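Local coordinates for protein cortical-lytic enzyme (Clostridium perfringens, PDB 5JIP) that probably hydrolyses the glycan backbone of the peptidoglycan cortex as a family 25 muramidase during spore germination, at residues Arg198-Asp206 with Asp218-Leu229; Asp258-Val266 with Leu274-Ile283. All coordinates share one frame; numbering follows the deposited sequence.

Contact 1 of 2, residues Arg198-Asp206 with Asp218-Leu229; sequences RWTMWQFTD and DLNWGPNSIDSL. With MG (magnesium ion), chain E.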
loop_
_atom_site.group_PDB
_atom_site.type_symbol
_atom_site.label_atom_id
_atom_site.label_comp_id
_atom_site.label_asym_id
_atom_site.label_seq_id
_atom_site.Cartn_x
_atom_site.Cartn_y
_atom_site.Cartn_z
ATOM N N ARG A 198 15.620 -5.907 2.421
ATOM C CA ARG A 198 15.319 -7.328 2.318
ATOM C C ARG A 198 15.706 -7.835 0.941
ATOM O O ARG A 198 15.720 -7.071 -0.029
ATOM C CB ARG A 198 13.821 -7.608 2.508
ATOM C CG ARG A 198 13.294 -7.364 3.868
ATOM C CD ARG A 198 11.774 -7.510 3.876
ATOM N NE ARG A 198 11.323 -8.829 3.413
ATOM C CZ ARG A 198 11.435 -9.953 4.119
ATOM N NH1 ARG A 198 12.006 -9.940 5.328
ATOM N NH2 ARG A 198 10.979 -11.098 3.613
ATOM N N TRP A 199 15.997 -9.134 0.865
ATOM C CA TRP A 199 15.987 -9.822 -0.415
ATOM C C TRP A 199 14.597 -10.359 -0.708
ATOM O O TRP A 199 13.850 -10.767 0.185
ATOM C CB TRP A 199 17.018 -10.956 -0.497
ATOM C CG TRP A 199 17.028 -12.044 0.545
ATOM C CD1 TRP A 199 17.879 -12.149 1.603
ATOM C CD2 TRP A 199 16.255 -13.251 0.539
ATOM N NE1 TRP A 199 17.635 -13.310 2.299
ATOM C CE2 TRP A 199 16.643 -14.005 1.664
ATOM C CE3 TRP A 199 15.230 -13.728 -0.259
ATOM C CZ2 TRP A 199 16.069 -15.219 1.969
ATOM C CZ3 TRP A 199 14.650 -14.935 0.058
ATOM C CH2 TRP A 199 15.059 -15.663 1.163
ATOM N N THR A 200 14.239 -10.305 -1.978
ATOM C CA THR A 200 13.012 -10.901 -2.457
ATOM C C THR A 200 13.225 -12.366 -2.832
ATOM O O THR A 200 12.365 -13.211 -2.540
ATOM C CB THR A 200 12.510 -10.080 -3.648
ATOM O OG1 THR A 200 12.194 -8.761 -3.183
ATOM C CG2 THR A 200 11.324 -10.707 -4.304
ATOM N N MET A 201 14.346 -12.677 -3.494
ATOM C CA MET A 201 14.741 -14.060 -3.761
ATOM C C MET A 201 16.223 -14.216 -3.470
ATOM O O MET A 201 16.992 -13.253 -3.512
ATOM C CB MET A 201 14.450 -14.465 -5.200
ATOM C CG MET A 201 12.978 -14.538 -5.524
ATOM S SD MET A 201 12.618 -15.097 -7.232
ATOM C CE MET A 201 13.993 -16.114 -7.656
ATOM N N TRP A 202 16.600 -15.441 -3.148
ATOM C CA TRP A 202 17.976 -15.810 -2.827
ATOM C C TRP A 202 18.335 -17.051 -3.637
ATOM O O TRP A 202 17.733 -18.114 -3.443
ATOM C CB TRP A 202 18.122 -16.067 -1.328
ATOM C CG TRP A 202 19.402 -16.719 -0.881
ATOM C CD1 TRP A 202 20.604 -16.730 -1.520
ATOM C CD2 TRP A 202 19.581 -17.484 0.324
ATOM N NE1 TRP A 202 21.540 -17.439 -0.770
ATOM C CE2 TRP A 202 20.918 -17.924 0.354
ATOM C CE3 TRP A 202 18.736 -17.824 1.380
ATOM C CZ2 TRP A 202 21.423 -18.683 1.404
ATOM C CZ3 TRP A 202 19.238 -18.587 2.413
ATOM C CH2 TRP A 202 20.562 -18.999 2.425
ATOM N N GLN A 203 19.268 -16.892 -4.578
ATOM C CA GLN A 203 19.827 -18.008 -5.330
ATOM C C GLN A 203 20.939 -18.604 -4.477
ATOM O O GLN A 203 21.982 -17.967 -4.285
ATOM C CB GLN A 203 20.377 -17.543 -6.670
ATOM C CG GLN A 203 20.691 -18.683 -7.622
ATOM C CD GLN A 203 21.284 -18.149 -8.887
ATOM O OE1 GLN A 203 22.412 -17.675 -8.896
ATOM N NE2 GLN A 203 20.516 -18.213 -9.974
ATOM N N PHE A 204 20.680 -19.773 -3.894
ATOM C CA PHE A 204 21.608 -20.352 -2.930
ATOM C C PHE A 204 22.513 -21.420 -3.531
ATOM O O PHE A 204 23.475 -21.833 -2.878
ATOM C CB PHE A 204 20.842 -20.917 -1.716
ATOM C CG PHE A 204 19.908 -22.052 -2.047
ATOM C CD1 PHE A 204 18.588 -21.791 -2.409
ATOM C CD2 PHE A 204 20.344 -23.362 -2.009
ATOM C CE1 PHE A 204 17.724 -22.815 -2.731
ATOM C CE2 PHE A 204 19.481 -24.402 -2.341
ATOM C CZ PHE A 204 18.174 -24.124 -2.712
ATOM N N THR A 205 22.264 -21.858 -4.766
ATOM C CA THR A 205 23.187 -22.776 -5.405
ATOM C C THR A 205 23.054 -22.640 -6.906
ATOM O O THR A 205 22.005 -22.237 -7.415
ATOM C CB THR A 205 22.919 -24.225 -4.988
ATOM O OG1 THR A 205 23.897 -25.070 -5.580
ATOM C CG2 THR A 205 21.554 -24.660 -5.438
ATOM N N ASP A 206 24.132 -22.990 -7.596
ATOM C CA ASP A 206 24.139 -23.179 -9.036
ATOM C C ASP A 206 24.277 -24.648 -9.412
ATOM O O ASP A 206 24.363 -24.962 -10.602
ATOM C CB ASP A 206 25.274 -22.385 -9.677
ATOM C CG ASP A 206 26.651 -22.769 -9.134
ATOM O OD1 ASP A 206 26.727 -23.397 -8.083
ATOM O OD2 ASP A 206 27.660 -22.396 -9.754
ATOM N N ASP A 218 20.319 -24.046 -11.054
ATOM C CA ASP A 218 20.188 -22.905 -10.144
ATOM C C ASP A 218 18.900 -23.039 -9.345
ATOM O O ASP A 218 17.826 -23.218 -9.922
ATOM C CB ASP A 218 20.138 -21.574 -10.903
ATOM C CG ASP A 218 21.398 -21.231 -11.667
ATOM O OD1 ASP A 218 22.464 -21.851 -11.450
ATOM O OD2 ASP A 218 21.320 -20.282 -12.489
ATOM N N LEU A 219 18.993 -22.950 -8.027
ATOM C CA LEU A 219 17.817 -23.035 -7.168
ATOM C C LEU A 219 17.706 -21.798 -6.282
ATOM O O LEU A 219 18.710 -21.194 -5.879
ATOM C CB LEU A 219 17.851 -24.271 -6.301
ATOM C CG LEU A 219 17.842 -25.608 -7.074
ATOM C CD1 LEU A 219 17.993 -26.749 -6.098
ATOM C CD2 LEU A 219 16.574 -25.742 -7.942
ATOM N N ASN A 220 16.465 -21.456 -5.944
ATOM C CA ASN A 220 16.157 -20.161 -5.346
ATOM C C ASN A 220 15.102 -20.292 -4.267
ATOM O O ASN A 220 14.116 -21.024 -4.425
ATOM C CB ASN A 220 15.612 -19.178 -6.385
ATOM C CG ASN A 220 16.537 -19.004 -7.568
ATOM O OD1 ASN A 220 17.524 -18.289 -7.484
ATOM N ND2 ASN A 220 16.182 -19.607 -8.700
ATOM N N TRP A 221 15.299 -19.544 -3.190
ATOM C CA TRP A 221 14.241 -19.257 -2.239
ATOM C C TRP A 221 13.571 -17.939 -2.602
ATOM O O TRP A 221 14.235 -16.966 -2.986
ATOM C CB TRP A 221 14.775 -19.170 -0.803
ATOM C CG TRP A 221 15.471 -20.400 -0.322
ATOM C CD1 TRP A 221 16.787 -20.510 -0.002
ATOM C CD2 TRP A 221 14.891 -21.704 -0.121
ATOM N NE1 TRP A 221 17.073 -21.786 0.404
ATOM C CE2 TRP A 221 15.932 -22.550 0.329
ATOM C CE3 TRP A 221 13.603 -22.227 -0.255
ATOM C CZ2 TRP A 221 15.723 -23.887 0.645
ATOM C CZ3 TRP A 221 13.389 -23.578 0.037
ATOM C CH2 TRP A 221 14.447 -24.389 0.496
ATOM N N GLY A 222 12.255 -17.910 -2.446
ATOM C CA GLY A 222 11.474 -16.730 -2.713
ATOM C C GLY A 222 10.688 -16.256 -1.503
ATOM O O GLY A 222 10.853 -16.745 -0.377
ATOM N N PRO A 223 9.798 -15.292 -1.736
ATOM C CA PRO A 223 8.915 -14.794 -0.677
ATOM C C PRO A 223 8.018 -15.883 -0.101
ATOM O O PRO A 223 7.824 -16.951 -0.675
ATOM C CB PRO A 223 8.077 -13.716 -1.385
ATOM C CG PRO A 223 8.786 -13.424 -2.663
ATOM C CD PRO A 223 9.515 -14.670 -3.035
ATOM N N ASN A 224 7.437 -15.573 1.061
ATOM C CA ASN A 224 6.517 -16.491 1.712
ATOM C C ASN A 224 5.296 -16.788 0.864
ATOM O O ASN A 224 4.697 -17.865 0.995
ATOM C CB ASN A 224 6.092 -15.910 3.046
ATOM C CG ASN A 224 7.219 -15.911 4.048
ATOM O OD1 ASN A 224 8.342 -16.326 3.742
ATOM N ND2 ASN A 224 6.929 -15.471 5.256
ATOM N N SER A 225 4.899 -15.851 0.013
ATOM C CA SER A 225 3.784 -16.044 -0.894
ATOM C C SER A 225 4.215 -15.807 -2.331
ATOM O O SER A 225 4.901 -14.830 -2.630
ATOM C CB SER A 225 2.639 -15.099 -0.575
ATOM O OG SER A 225 1.605 -15.289 -1.517
ATOM N N ILE A 226 3.751 -16.686 -3.220
ATOM C CA ILE A 226 3.977 -16.503 -4.650
ATOM C C ILE A 226 3.402 -15.165 -5.110
ATOM O O ILE A 226 3.878 -14.573 -6.081
ATOM C CB ILE A 226 3.377 -17.691 -5.429
ATOM C CG1 ILE A 226 3.681 -17.563 -6.912
ATOM C CG2 ILE A 226 1.878 -17.780 -5.233
ATOM C CD1 ILE A 226 5.186 -17.767 -7.233
ATOM N N ASP A 227 2.366 -14.677 -4.426
ATOM C CA ASP A 227 1.755 -13.408 -4.787
ATOM C C ASP A 227 2.765 -12.267 -4.751
ATOM O O ASP A 227 2.661 -11.327 -5.547
ATOM C CB ASP A 227 0.581 -13.097 -3.845
ATOM C CG ASP A 227 -0.522 -14.157 -3.866
ATOM O OD1 ASP A 227 -0.640 -14.883 -4.842
ATOM O OD2 ASP A 227 -1.287 -14.233 -2.877
ATOM N N SER A 228 3.780 -12.367 -3.890
ATOM C CA SER A 228 4.764 -11.294 -3.749
ATOM C C SER A 228 5.726 -11.213 -4.937
ATOM O O SER A 228 6.500 -10.269 -5.011
ATOM C CB SER A 228 5.550 -11.479 -2.463
ATOM O OG SER A 228 4.685 -11.299 -1.346
ATOM N N LEU A 229 5.710 -12.194 -5.836
ATOM C CA LEU A 229 6.479 -12.122 -7.071
ATOM C C LEU A 229 5.648 -11.659 -8.260
ATOM O O LEU A 229 6.231 -11.317 -9.308
ATOM C CB LEU A 229 7.079 -13.504 -7.404
ATOM C CG LEU A 229 8.135 -14.055 -6.434
ATOM C CD1 LEU A 229 8.576 -15.446 -6.869
ATOM C CD2 LEU A 229 9.339 -13.090 -6.347
HETATM MG MG MG E . 2.277 -9.242 -5.983
HETATM O O HOH W 1 4.302 -8.700 -6.157
HETATM O O HOH W 2 0.195 -9.692 -5.927
#
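Phe204 sits at a beta bulge, where the pairing of the hairpin strands slips by one residue, and its ring lies in an offset stack on the indole of Trp221. The phenyl and the five-membered ring have planes 19° apart and centroids 4.2 Å apart, with Phe204 CD1 over one indole face, 3.2 Å from Trp221 NE1. Phe204 reaches this place because its CG stands between the backbone N and the carbonyl carbon (chi1 63°), which brings the ring against the Trp221 indole and Leu219 CB. The indole of Trp202 completes the cluster obliquely, its CE3 3.6 Å from Trp221 CD1.

Trp202 and Trp221 form an antiparallel hydrogen-bonded pair, with Trp202 N to Trp221 O and Trp221 N to Trp202 O both at 2.8 Å. At the bulge Leu219 faces two residues, its O accepting from Phe204 N and its N donating to Thr205 O at 3.2 Å.

On the other face Gln203 and Asn220 run side by side, Asn220 OD1 lying 3.1 Å from Gln203 CB; the amides do not bond each other but are fixed by Tyr149, Tyr180, Trp176 and Asp18, and Gln203 NE2 bonds a MES molecule, probably from the crystallisation liquor. Met201 bends at its last torsion so that CE reaches Asn220 CB, while SD lies 3.9 Å from Leu229 CD2, linking the hairpin to the short 3-10 segment 226-229. There Asp227 O binds the magnesium ion.

The strand pair thus completes the closed sheet of the TIM-barrel-clan domain with two unlike faces: a largely aromatic one, and one with amides held by tyrosine, tryptophan and aspartate, where the bound MES, though probably adventitious, is consistent with a polar pocket.

Contact 2 of 2, residues Asp258-Val266 with Leu274-Ile283; sequences DLNGYNVFV and LPRKATKIVI. With MG (magnesium ion), chain E.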
loop_
_atom_site.group_PDB
_atom_site.type_symbol
_atom_site.label_atom_id
_atom_site.label_comp_id
_atom_site.label_asym_id
_atom_site.label_seq_id
_atom_site.Cartn_x
_atom_site.Cartn_y
_atom_site.Cartn_z
ATOM N N ASP A 258 -0.137 -10.003 -0.635
ATOM C CA ASP A 258 0.549 -8.730 -0.736
ATOM C C ASP A 258 -0.360 -7.635 -1.278
ATOM O O ASP A 258 0.140 -6.620 -1.769
ATOM C CB ASP A 258 1.797 -8.860 -1.626
ATOM C CG ASP A 258 1.451 -9.223 -3.061
ATOM O OD1 ASP A 258 0.320 -9.738 -3.308
ATOM O OD2 ASP A 258 2.312 -9.040 -3.956
ATOM N N LEU A 259 -1.682 -7.845 -1.238
ATOM C CA LEU A 259 -2.616 -6.835 -1.698
ATOM C C LEU A 259 -2.415 -5.537 -0.920
ATOM O O LEU A 259 -2.229 -5.535 0.301
ATOM C CB LEU A 259 -4.039 -7.331 -1.521
ATOM C CG LEU A 259 -5.134 -6.396 -2.002
ATOM C CD1 LEU A 259 -5.127 -6.280 -3.501
ATOM C CD2 LEU A 259 -6.442 -6.915 -1.475
ATOM N N ASN A 260 -2.441 -4.426 -1.636
ATOM C CA ASN A 260 -2.267 -3.147 -1.005
ATOM C C ASN A 260 -3.356 -2.133 -1.300
ATOM O O ASN A 260 -3.438 -1.148 -0.569
ATOM C CB ASN A 260 -0.916 -2.550 -1.385
ATOM C CG ASN A 260 -0.254 -1.900 -0.210
ATOM O OD1 ASN A 260 -0.700 -2.078 0.922
ATOM N ND2 ASN A 260 0.807 -1.127 -0.462
ATOM N N GLY A 261 -4.199 -2.341 -2.307
ATOM C CA GLY A 261 -5.314 -1.442 -2.530
ATOM C C GLY A 261 -5.857 -1.559 -3.941
ATOM O O GLY A 261 -5.510 -2.465 -4.689
ATOM N N TYR A 262 -6.691 -0.590 -4.283
ATOM C CA TYR A 262 -7.401 -0.525 -5.547
ATOM C C TYR A 262 -7.472 0.917 -6.001
ATOM O O TYR A 262 -7.575 1.839 -5.182
ATOM C CB TYR A 262 -8.842 -1.056 -5.448
ATOM C CG TYR A 262 -9.014 -2.366 -4.747
ATOM C CD1 TYR A 262 -9.099 -2.426 -3.363
ATOM C CD2 TYR A 262 -9.158 -3.547 -5.474
ATOM C CE1 TYR A 262 -9.255 -3.630 -2.717
ATOM C CE2 TYR A 262 -9.326 -4.740 -4.850
ATOM C CZ TYR A 262 -9.402 -4.793 -3.477
ATOM O OH TYR A 262 -9.578 -6.011 -2.883
ATOM N N ASN A 263 -7.443 1.097 -7.312
ATOM C CA ASN A 263 -7.819 2.342 -7.964
ATOM C C ASN A 263 -9.092 2.107 -8.771
ATOM O O ASN A 263 -9.204 1.114 -9.499
ATOM C CB ASN A 263 -6.726 2.847 -8.905
ATOM C CG ASN A 263 -5.477 3.289 -8.169
ATOM O OD1 ASN A 263 -5.545 3.880 -7.081
ATOM N ND2 ASN A 263 -4.320 2.951 -8.725
ATOM N N VAL A 264 -10.017 3.058 -8.672
ATOM C CA VAL A 264 -11.304 3.018 -9.367
ATOM C C VAL A 264 -11.389 4.192 -10.327
ATOM O O VAL A 264 -10.918 5.301 -10.025
ATOM C CB VAL A 264 -12.477 3.045 -8.370
ATOM C CG1 VAL A 264 -13.815 3.113 -9.100
ATOM C CG2 VAL A 264 -12.405 1.810 -7.471
ATOM N N PHE A 265 -12.012 3.946 -11.476
ATOM C CA PHE A 265 -12.081 4.925 -12.554
ATOM C C PHE A 265 -13.499 5.036 -13.095
ATOM O O PHE A 265 -14.221 4.034 -13.175
ATOM C CB PHE A 265 -11.158 4.536 -13.684
ATOM C CG PHE A 265 -9.707 4.398 -13.269
ATOM C CD1 PHE A 265 -9.227 3.202 -12.738
ATOM C CD2 PHE A 265 -8.830 5.467 -13.418
ATOM C CE1 PHE A 265 -7.887 3.080 -12.359
ATOM C CE2 PHE A 265 -7.488 5.364 -13.027
ATOM C CZ PHE A 265 -7.014 4.170 -12.511
ATOM N N VAL A 266 -13.868 6.260 -13.483
ATOM C CA VAL A 266 -15.134 6.550 -14.158
ATOM C C VAL A 266 -14.796 7.076 -15.549
ATOM O O VAL A 266 -14.147 8.125 -15.679
ATOM C CB VAL A 266 -15.986 7.566 -13.381
ATOM C CG1 VAL A 266 -17.244 7.917 -14.200
ATOM C CG2 VAL A 266 -16.360 7.047 -11.998
ATOM N N LEU A 274 -8.384 3.054 -2.828
ATOM C CA LEU A 274 -8.894 2.392 -1.629
ATOM C C LEU A 274 -7.809 1.503 -1.032
ATOM O O LEU A 274 -6.935 1.019 -1.762
ATOM C CB LEU A 274 -10.121 1.534 -1.940
ATOM C CG LEU A 274 -11.398 2.188 -2.468
ATOM C CD1 LEU A 274 -11.811 3.345 -1.573
ATOM C CD2 LEU A 274 -11.226 2.589 -3.911
ATOM N N PRO A 275 -7.837 1.247 0.278
ATOM C CA PRO A 275 -6.845 0.369 0.901
ATOM C C PRO A 275 -7.229 -1.105 0.727
ATOM O O PRO A 275 -8.288 -1.451 0.205
ATOM C CB PRO A 275 -6.879 0.797 2.371
ATOM C CG PRO A 275 -8.360 1.209 2.571
ATOM C CD PRO A 275 -8.728 1.873 1.276
ATOM N N ARG A 276 -6.371 -1.975 1.260
ATOM C CA ARG A 276 -6.406 -3.400 0.921
ATOM C C ARG A 276 -7.682 -4.104 1.382
ATOM O O ARG A 276 -8.098 -5.087 0.749
ATOM C CB ARG A 276 -5.196 -4.103 1.506
ATOM C CG ARG A 276 -5.167 -4.082 3.002
ATOM C CD ARG A 276 -3.884 -4.665 3.575
ATOM N NE ARG A 276 -2.691 -3.869 3.287
ATOM C CZ ARG A 276 -1.480 -4.160 3.769
ATOM N NH1 ARG A 276 -0.425 -3.404 3.452
ATOM N NH2 ARG A 276 -1.324 -5.216 4.575
ATOM N N LYS A 277 -8.300 -3.664 2.477
ATOM C CA LYS A 277 -9.523 -4.323 2.955
ATOM C C LYS A 277 -10.805 -3.770 2.329
ATOM O O LYS A 277 -11.893 -4.306 2.604
ATOM C CB LYS A 277 -9.634 -4.207 4.464
ATOM C CG LYS A 277 -8.589 -4.983 5.236
ATOM C CD LYS A 277 -8.803 -4.799 6.729
ATOM C CE LYS A 277 -7.842 -5.651 7.549
ATOM N NZ LYS A 277 -6.428 -5.496 7.136
ATOM N N ALA A 278 -10.702 -2.746 1.488
ATOM C CA ALA A 278 -11.874 -2.084 0.931
ATOM C C ALA A 278 -12.600 -2.965 -0.073
ATOM O O ALA A 278 -11.990 -3.760 -0.794
ATOM C CB ALA A 278 -11.479 -0.783 0.249
ATOM N N THR A 279 -13.926 -2.815 -0.102
ATOM C CA THR A 279 -14.780 -3.491 -1.077
ATOM C C THR A 279 -15.830 -2.561 -1.679
ATOM O O THR A 279 -16.728 -3.034 -2.396
ATOM C CB THR A 279 -15.460 -4.728 -0.450
ATOM O OG1 THR A 279 -16.299 -4.348 0.639
ATOM C CG2 THR A 279 -14.425 -5.720 0.054
ATOM N N LYS A 280 -15.744 -1.254 -1.438
ATOM C CA LYS A 280 -16.718 -0.334 -1.997
ATOM C C LYS A 280 -16.171 1.094 -2.014
ATOM O O LYS A 280 -15.200 1.422 -1.334
ATOM C CB LYS A 280 -18.026 -0.392 -1.198
ATOM C CG LYS A 280 -17.880 -0.018 0.269
ATOM C CD LYS A 280 -19.190 -0.135 0.985
ATOM C CE LYS A 280 -19.005 -0.052 2.511
ATOM N NZ LYS A 280 -20.327 -0.044 3.172
ATOM N N ILE A 281 -16.790 1.922 -2.850
ATOM C CA ILE A 281 -16.539 3.355 -2.901
ATOM C C ILE A 281 -17.830 4.021 -3.362
ATOM O O ILE A 281 -18.571 3.480 -4.189
ATOM C CB ILE A 281 -15.360 3.727 -3.832
ATOM C CG1 ILE A 281 -15.057 5.225 -3.739
ATOM C CG2 ILE A 281 -15.679 3.355 -5.254
ATOM C CD1 ILE A 281 -13.855 5.732 -4.586
ATOM N N VAL A 282 -18.116 5.183 -2.800
ATOM C CA VAL A 282 -19.244 5.998 -3.226
ATOM C C VAL A 282 -18.659 7.189 -3.954
ATOM O O VAL A 282 -17.821 7.902 -3.398
ATOM C CB VAL A 282 -20.101 6.445 -2.035
ATOM C CG1 VAL A 282 -21.362 7.150 -2.536
ATOM C CG2 VAL A 282 -20.408 5.259 -1.128
ATOM N N ILE A 283 -19.080 7.394 -5.192
ATOM C CA ILE A 283 -18.479 8.380 -6.081
ATOM C C ILE A 283 -19.502 9.465 -6.363
ATOM O O ILE A 283 -20.629 9.170 -6.784
ATOM C CB ILE A 283 -18.007 7.747 -7.398
ATOM C CG1 ILE A 283 -16.973 6.662 -7.116
ATOM C CG2 ILE A 283 -17.441 8.810 -8.331
ATOM C CD1 ILE A 283 -16.572 5.898 -8.364
HETATM MG MG MG E . 2.277 -9.242 -5.983
HETATM O O HOH W 2 0.195 -9.692 -5.927
HETATM O O HOH W 3 -3.563 -1.213 2.166
HETATM O O HOH W 4 -10.363 -5.855 -0.372
HETATM O O HOH W 1 4.302 -8.700 -6.157
#
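Val264 and Val266 make the close apolar part of this contact with Ile283, whose CD1 lies 3.8 Å from Val266 CG2, the side chains meeting tip to tip. Val264 spreads its methyls between two partners, CG1 against Ile283 and CG2 at 3.8 Å from Leu274 CD2. Here strand 280-284 of one sheet faces strand 259-266 of the other, a sandwich-like packing. Beside it, Tyr262 and Leu274 are an antiparallel hydrogen-bonded pair.

Toward turn 275-278 the contact is bridged by water. With chi1 at 64° and a bend at chi3, Arg276 brings NH1 to Asn260 OD1, a hydrogen bond of 2.9 Å, while Leu259 O lies over one guanidinium face. One water joins Asn260 O to Arg276 N and NE; another donates hydrogen bonds to Arg276 O and Ala278 O and accepts one from Tyr262 OH, which also bonds Asn254 N. Asn260 ND2 bonds Asn260 OD1 of the second subunit, whose Ile305 packs on Arg276.

Just before the strand, Asp258 OD2 binds magnesium at 2.0 Å, and OD1 accepts from a metal-bound water. Carbon packing joins the two sheets at one end, whereas bridging water and a charged side chain tie the turn to the strand at the other.

Contact 1 closes before contact 2 opens along the chain, and their centres lie about 29 Å apart. The first belongs to the barrel sheet of the glycosyl hydrolase family 25 domain; the second lies in the C-terminal beta-sandwich-like part. They share no strand, yet they touch at the magnesium ion: Asp227 O and Asp258 OD2, 2.8 Å apart, are both ligands, with Met230 and Asp304 completing the protein's share and two waters common to both contacts. The metal thus ties the two parts of the molecule together at their junction, which probably restricts their relative movement.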